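Local coordinates for conjugal transfer protein (Escherichia coli, PDB 5WII), which is a VirB8-type inner-membrane component of a type IV secretion system, probably helping to assemble the channel used in conjugal plasmid transfer, at the 2-chloropyridine-4-carboxylic acid site. Sequence-based numbering; all coordinates share one arbitrary frame.

The 2-chloropyridine-4-carboxylic acid site. Residues 40-44, 68, 71, 78, 88. With AO4 (2-chloropyridine-4-carboxylic acid), chain B.
2-Chloroisonicotinic acid (AO4) lies in a groove of the VirB8-like domain of TraE, its flat ring set across the C-terminal end of helix 27-42, with most of its surface hidden by protein. The tight part is the helix end, and backbone carbonyls do much of the touching there. Arg41 O lies over the face of the pyridine near CAB and NAC, 3.1 Å from NAC, a carbonyl set against an electron-poor ring and not a hydrogen bond. Glu42 O stands 2.9 Å from the carboxylate oxygen OAI, a pairing that needs a proton on the acid and is otherwise a clash. At 2.79 Å resolution, such close approaches should not be over-read. The chlorine CL1 sits near the carbonyl of Ser43 and the hydroxyl of Tyr68, whose OH is 3.5 Å from it. Tyr68 has CG anti to its backbone N (chi1 168°), and its ring carbon CE1 lies 3.9 Å from NAC. Its CB meanwhile covers one face of the Arg41 guanidinium, a second-shell contact.

Packing is looser towards Lys71 and Leu78. The Lys71 chain, extended beyond CG, brings NZ to 3.7 Å from ring carbon CAD, with the CD methylene alongside, while Leu78 touches the same carbon with its CD2 methyl at 4.1 Å. Tyr44 offers CB, not its ring, to CAA at 3.8 Å. Around the carboxylate, Thr88 contributes its CG2 methyl to OAI, and its OG1 contacts a water 3.1 Å away.

The structure alone does not show what the bound compound does to TraE. It lies between the end of helix 27-42, the start of strand 86-98 and the helical segments 62-69, 70-72 and 78-81.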
loop_
_atom_site.group_PDB
_atom_site.type_symbol
_atom_site.label_atom_id
_atom_site.label_comp_id
_atom_site.label_asym_id
_atom_site.label_seq_id
_atom_site.Cartn_x
_atom_site.Cartn_y
_atom_site.Cartn_z
ATOM N N HIS A 40 -7.581 3.619 9.259
ATOM C CA HIS A 40 -8.511 2.804 10.013
ATOM C C HIS A 40 -8.843 3.435 11.337
ATOM O O HIS A 40 -10.002 3.379 11.803
ATOM C CB HIS A 40 -7.932 1.412 10.237
ATOM C CG HIS A 40 -8.117 0.480 9.063
ATOM N ND1 HIS A 40 -9.189 0.541 8.253
ATOM C CD2 HIS A 40 -7.318 -0.555 8.580
ATOM C CE1 HIS A 40 -9.086 -0.405 7.301
ATOM N NE2 HIS A 40 -7.939 -1.075 7.502
ATOM N N ARG A 41 -7.834 4.028 11.968
ATOM C CA ARG A 41 -7.931 4.479 13.351
ATOM C C ARG A 41 -8.432 5.913 13.496
ATOM O O ARG A 41 -9.120 6.233 14.464
ATOM C CB ARG A 41 -6.569 4.345 14.032
ATOM C CG ARG A 41 -6.530 4.902 15.441
ATOM C CD ARG A 41 -5.430 4.252 16.262
ATOM N NE ARG A 41 -5.420 4.724 17.645
ATOM C CZ ARG A 41 -4.748 4.138 18.631
ATOM N NH1 ARG A 41 -4.029 3.049 18.395
ATOM N NH2 ARG A 41 -4.798 4.639 19.858
ATOM N N GLU A 42 -8.089 6.769 12.540
ATOM C CA GLU A 42 -8.393 8.193 12.644
ATOM C C GLU A 42 -9.584 8.620 11.784
ATOM O O GLU A 42 -10.168 9.676 12.015
ATOM C CB GLU A 42 -7.159 9.017 12.268
ATOM C CG GLU A 42 -5.987 8.837 13.221
ATOM C CD GLU A 42 -6.309 9.274 14.638
ATOM O OE1 GLU A 42 -7.197 10.135 14.812
ATOM O OE2 GLU A 42 -5.674 8.753 15.580
ATOM N N SER A 43 -9.941 7.803 10.798
ATOM C CA SER A 43 -11.094 8.097 9.953
ATOM C C SER A 43 -12.368 7.603 10.619
ATOM O O SER A 43 -12.343 6.618 11.356
ATOM C CB SER A 43 -10.948 7.443 8.580
ATOM O OG SER A 43 -9.613 7.507 8.116
ATOM N N TYR A 44 -13.480 8.286 10.357
ATOM C CA TYR A 44 -14.779 7.842 10.851
ATOM C C TYR A 44 -15.824 7.809 9.745
ATOM O O TYR A 44 -16.197 8.838 9.183
ATOM C CB TYR A 44 -15.273 8.737 11.985
ATOM C CG TYR A 44 -16.593 8.266 12.552
ATOM C CD1 TYR A 44 -16.650 7.184 13.422
ATOM C CD2 TYR A 44 -17.785 8.888 12.205
ATOM C CE1 TYR A 44 -17.852 6.742 13.935
ATOM C CE2 TYR A 44 -18.993 8.453 12.715
ATOM C CZ TYR A 44 -19.021 7.379 13.579
ATOM O OH TYR A 44 -20.220 6.940 14.091
ATOM N N TYR A 68 -7.630 2.387 22.465
ATOM C CA TYR A 68 -8.441 2.726 21.301
ATOM C C TYR A 68 -9.883 2.265 21.466
ATOM O O TYR A 68 -10.816 2.961 21.069
ATOM C CB TYR A 68 -7.845 2.103 20.037
ATOM C CG TYR A 68 -8.771 2.160 18.843
ATOM C CD1 TYR A 68 -8.933 3.336 18.123
ATOM C CD2 TYR A 68 -9.481 1.040 18.436
ATOM C CE1 TYR A 68 -9.778 3.395 17.032
ATOM C CE2 TYR A 68 -10.329 1.089 17.346
ATOM C CZ TYR A 68 -10.472 2.268 16.648
ATOM O OH TYR A 68 -11.315 2.324 15.560
ATOM N N LYS A 71 -13.206 4.118 23.419
ATOM C CA LYS A 71 -14.121 5.089 22.824
ATOM C C LYS A 71 -15.398 4.435 22.295
ATOM O O LYS A 71 -16.295 5.124 21.807
ATOM C CB LYS A 71 -13.425 5.842 21.689
ATOM C CG LYS A 71 -12.040 6.364 22.039
ATOM C CD LYS A 71 -11.438 7.147 20.885
ATOM C CE LYS A 71 -10.011 7.583 21.183
ATOM N NZ LYS A 71 -9.453 8.448 20.105
ATOM N N LEU A 78 -18.683 5.813 20.665
ATOM C CA LEU A 78 -18.614 6.746 19.542
ATOM C C LEU A 78 -19.527 6.358 18.377
ATOM O O LEU A 78 -20.106 7.223 17.720
ATOM C CB LEU A 78 -17.171 6.852 19.047
ATOM C CG LEU A 78 -16.847 8.054 18.161
ATOM C CD1 LEU A 78 -16.873 9.337 18.975
ATOM C CD2 LEU A 78 -15.498 7.870 17.489
ATOM N N THR A 88 -15.268 11.621 9.014
ATOM C CA THR A 88 -13.904 12.131 9.025
ATOM C C THR A 88 -13.044 11.333 8.054
ATOM O O THR A 88 -12.866 10.126 8.218
ATOM C CB THR A 88 -13.287 12.065 10.435
ATOM O OG1 THR A 88 -14.107 12.797 11.355
ATOM C CG2 THR A 88 -11.881 12.651 10.442
HETATM C CAH AO4 B . -12.417 10.688 14.584
HETATM O OAI AO4 B . -11.464 11.253 14.004
HETATM O OAJ AO4 B . -13.574 11.134 14.763
HETATM C CAF AO4 B . -12.143 9.285 15.146
HETATM C CAA AO4 B . -12.328 8.150 14.381
HETATM C CAB AO4 B . -12.039 6.868 15.014
HETATM CL CL1 AO4 B . -12.259 5.337 14.068
HETATM N NAC AO4 B . -11.590 6.724 16.336
HETATM C CAD AO4 B . -11.430 7.831 17.020
HETATM C CAE AO4 B . -11.694 9.162 16.474
HETATM O O HOH W 1 -15.634 11.604 13.815
#